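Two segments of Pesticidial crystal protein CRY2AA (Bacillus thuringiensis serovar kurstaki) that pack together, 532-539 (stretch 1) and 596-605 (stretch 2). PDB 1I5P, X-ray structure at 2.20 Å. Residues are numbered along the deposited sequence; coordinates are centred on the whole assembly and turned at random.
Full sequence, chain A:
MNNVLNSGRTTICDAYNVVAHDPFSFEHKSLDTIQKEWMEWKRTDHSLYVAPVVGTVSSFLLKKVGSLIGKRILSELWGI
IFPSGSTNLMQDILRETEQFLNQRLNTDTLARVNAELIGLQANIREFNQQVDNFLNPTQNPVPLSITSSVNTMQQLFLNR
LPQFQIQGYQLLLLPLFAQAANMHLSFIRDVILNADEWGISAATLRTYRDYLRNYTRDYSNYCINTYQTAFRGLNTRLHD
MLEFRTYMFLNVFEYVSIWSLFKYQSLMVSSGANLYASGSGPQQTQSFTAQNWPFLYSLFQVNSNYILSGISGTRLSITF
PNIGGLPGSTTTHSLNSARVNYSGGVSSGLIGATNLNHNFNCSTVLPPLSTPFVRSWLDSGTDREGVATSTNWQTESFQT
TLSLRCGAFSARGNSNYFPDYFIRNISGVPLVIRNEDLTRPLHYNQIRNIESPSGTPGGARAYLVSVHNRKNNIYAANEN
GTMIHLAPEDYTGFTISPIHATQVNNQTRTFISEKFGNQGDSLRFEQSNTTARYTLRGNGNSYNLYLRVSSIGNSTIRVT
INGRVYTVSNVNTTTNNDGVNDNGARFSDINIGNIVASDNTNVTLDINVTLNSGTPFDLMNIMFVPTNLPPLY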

# COMPACT_ATOMS: atom_id res chain seq x y z
N ALA A 532 -10.94 19.14 -5.28
CA ALA A 532 -10.59 17.81 -5.76
C ALA A 532 -11.90 17.07 -5.99
O ALA A 532 -12.70 16.88 -5.06
CB ALA A 532 -9.74 17.07 -4.72
N ARG A 533 -12.14 16.65 -7.23
CA ARG A 533 -13.36 15.92 -7.54
C ARG A 533 -13.12 14.43 -7.65
O ARG A 533 -12.14 13.98 -8.23
CB ARG A 533 -13.97 16.41 -8.85
CG ARG A 533 -14.99 15.42 -9.43
CD ARG A 533 -15.83 16.02 -10.54
NE ARG A 533 -16.71 17.07 -10.02
CZ ARG A 533 -17.59 17.73 -10.76
NH1 ARG A 533 -17.72 17.45 -12.05
NH2 ARG A 533 -18.36 18.65 -10.20
N TYR A 534 -14.05 13.66 -7.09
CA TYR A 534 -13.99 12.21 -7.13
C TYR A 534 -15.32 11.69 -7.67
O TYR A 534 -16.37 12.30 -7.45
CB TYR A 534 -13.75 11.64 -5.73
CG TYR A 534 -12.48 12.15 -5.11
CD1 TYR A 534 -12.43 13.39 -4.48
CD2 TYR A 534 -11.29 11.42 -5.21
CE1 TYR A 534 -11.24 13.91 -3.98
CE2 TYR A 534 -10.10 11.93 -4.71
CZ TYR A 534 -10.08 13.17 -4.10
OH TYR A 534 -8.89 13.69 -3.64
N THR A 535 -15.26 10.58 -8.39
CA THR A 535 -16.47 10.00 -8.97
C THR A 535 -16.59 8.53 -8.57
O THR A 535 -15.64 7.76 -8.67
CB THR A 535 -16.46 10.11 -10.50
OG1 THR A 535 -16.23 11.47 -10.87
CG2 THR A 535 -17.80 9.65 -11.08
N LEU A 536 -17.79 8.16 -8.14
CA LEU A 536 -18.03 6.80 -7.71
C LEU A 536 -19.35 6.25 -8.27
O LEU A 536 -20.28 7.01 -8.57
CB LEU A 536 -18.06 6.75 -6.18
CG LEU A 536 -19.22 7.46 -5.49
CD1 LEU A 536 -20.31 6.43 -5.20
CD2 LEU A 536 -18.77 8.11 -4.19
N ARG A 537 -19.41 4.93 -8.39
CA ARG A 537 -20.60 4.24 -8.90
C ARG A 537 -21.40 3.82 -7.67
O ARG A 537 -21.01 2.90 -6.95
CB ARG A 537 -20.18 3.01 -9.70
CG ARG A 537 -21.32 2.31 -10.42
CD ARG A 537 -21.86 3.17 -11.54
NE ARG A 537 -22.92 2.51 -12.28
CZ ARG A 537 -23.50 3.02 -13.37
NH1 ARG A 537 -23.10 4.20 -13.84
NH2 ARG A 537 -24.47 2.36 -13.98
N GLY A 538 -22.52 4.50 -7.42
CA GLY A 538 -23.34 4.20 -6.26
C GLY A 538 -24.03 2.85 -6.23
O GLY A 538 -24.17 2.17 -7.26
N ASN A 539 -24.48 2.46 -5.05
CA ASN A 539 -25.16 1.19 -4.86
C ASN A 539 -26.54 1.43 -4.25
O ASN A 539 -27.21 0.48 -3.83
CB ASN A 539 -24.34 0.29 -3.95
CG ASN A 539 -24.01 0.95 -2.63
OD1 ASN A 539 -24.50 2.05 -2.34
ND2 ASN A 539 -23.17 0.30 -1.82
N VAL A 596 -25.98 10.04 -0.12
CA VAL A 596 -26.60 8.92 -0.82
C VAL A 596 -25.77 8.51 -2.03
O VAL A 596 -25.53 9.31 -2.93
CB VAL A 596 -28.01 9.27 -1.33
CG1 VAL A 596 -28.73 7.99 -1.76
CG2 VAL A 596 -28.79 9.99 -0.24
N ALA A 597 -25.32 7.25 -2.05
CA ALA A 597 -24.55 6.73 -3.17
C ALA A 597 -25.55 6.22 -4.20
O ALA A 597 -25.70 5.01 -4.38
CB ALA A 597 -23.64 5.60 -2.70
N SER A 598 -26.22 7.16 -4.87
CA SER A 598 -27.23 6.86 -5.89
C SER A 598 -26.92 5.58 -6.66
O SER A 598 -25.83 5.42 -7.21
CB SER A 598 -27.34 8.04 -6.85
OG SER A 598 -27.52 9.25 -6.13
N ASP A 599 -27.90 4.67 -6.72
CA ASP A 599 -27.73 3.39 -7.41
C ASP A 599 -27.52 3.53 -8.92
O ASP A 599 -28.12 4.39 -9.57
CB ASP A 599 -28.94 2.50 -7.15
CG ASP A 599 -28.59 1.02 -7.14
OD1 ASP A 599 -27.49 0.66 -7.61
OD2 ASP A 599 -29.41 0.23 -6.65
N ASN A 600 -26.65 2.68 -9.48
CA ASN A 600 -26.34 2.70 -10.91
C ASN A 600 -26.14 4.11 -11.42
O ASN A 600 -26.53 4.44 -12.54
CB ASN A 600 -27.46 2.03 -11.71
CG ASN A 600 -27.47 0.53 -11.56
OD1 ASN A 600 -27.83 0.01 -10.50
ND2 ASN A 600 -27.06 -0.18 -12.61
N THR A 601 -25.50 4.94 -10.61
CA THR A 601 -25.27 6.33 -10.99
C THR A 601 -23.84 6.76 -10.68
O THR A 601 -23.29 6.39 -9.64
CB THR A 601 -26.25 7.25 -10.24
OG1 THR A 601 -27.58 6.72 -10.33
CG2 THR A 601 -26.23 8.65 -10.83
N ASN A 602 -23.24 7.53 -11.57
CA ASN A 602 -21.89 8.03 -11.33
C ASN A 602 -22.02 9.31 -10.50
O ASN A 602 -22.32 10.38 -11.02
CB ASN A 602 -21.17 8.34 -12.64
CG ASN A 602 -20.88 7.09 -13.46
OD1 ASN A 602 -20.80 5.99 -12.93
ND2 ASN A 602 -20.69 7.28 -14.76
N VAL A 603 -21.81 9.18 -9.19
CA VAL A 603 -21.92 10.30 -8.27
C VAL A 603 -20.61 11.06 -8.14
O VAL A 603 -19.55 10.47 -8.00
CB VAL A 603 -22.32 9.79 -6.88
CG1 VAL A 603 -22.56 10.96 -5.95
CG2 VAL A 603 -23.56 8.91 -7.00
N THR A 604 -20.69 12.39 -8.19
CA THR A 604 -19.49 13.21 -8.06
C THR A 604 -19.40 13.74 -6.64
O THR A 604 -20.39 14.13 -6.03
CB THR A 604 -19.50 14.42 -9.03
OG1 THR A 604 -20.59 15.28 -8.71
CG2 THR A 604 -19.63 13.95 -10.47
N LEU A 605 -18.18 13.73 -6.10
CA LEU A 605 -17.92 14.22 -4.76
C LEU A 605 -16.89 15.32 -4.88
O LEU A 605 -15.73 15.05 -5.21
CB LEU A 605 -17.37 13.10 -3.87
CG LEU A 605 -16.72 13.53 -2.55
CD1 LEU A 605 -17.76 14.17 -1.64
CD2 LEU A 605 -16.09 12.32 -1.87

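Strand 532-537 pairs antiparallel with strand 602-605, the two directions meeting at 152°. Tyr-534 and Leu-605 form a hydrogen-bonded pair: Tyr-534 N to Leu-605 O is 2.9 Å, and Leu-605 N to Tyr-534 O is 2.7 Å. Leu-536 and Val-603 repeat the pattern, with Leu-536 N to Val-603 O at 2.9 Å and Val-603 N to Leu-536 O at 2.7 Å. Past the last bridge, Gly-538 N donates to Thr-601 O at 3.0 Å, and Asn-600 N makes a weak bond to Gly-538 O at 3.4 Å.

Side chains alternate between the two faces of the sheet. Tyr-534, Leu-536, Val-603 and Leu-605 share one face, which is buried and apolar where they meet. Leu-536 has chi1 p, and its chi2 of 95° lies between wells. In this conformation Leu-536 CG sits 4.1 Å from CB of Val-603, whose chi1 is t, and Leu-536 CD1 reaches Ala-597 CB at 4.2 Å. Tyr-534 is m; its CB lies 4.3 Å from Leu-605 CB, and its OH is hydrogen-bonded elsewhere in the structure.

Thr-535, Arg-537, Asn-602 and Thr-604 occupy the other face. Arg-537 is extended except at chi2, which is p. Its end comes nearer to stretch 2 than its CA-to-CB direction suggests. Arg-537 NH1 donates to Asn-602 OD1 at 3.1 Å, with the acceptor, placed by chi1 m of Asn-602, near the guanidinium plane. Asn-600 O and Thr-601 N lie over one face of the same group. Asn-602 CB lies 3.9 Å from Thr-535 CG2.

Beyond the strand, Gly-538 fits closely against the turn. Its CA is 2.9 Å from Ser-598 O and 3.1 Å from Ala-597 O. A CB here would clash with both oxygens. Within the turn, Thr-601 is m, and its OG1 donates to Asp-599 O at 2.5 Å, tying the loop to itself.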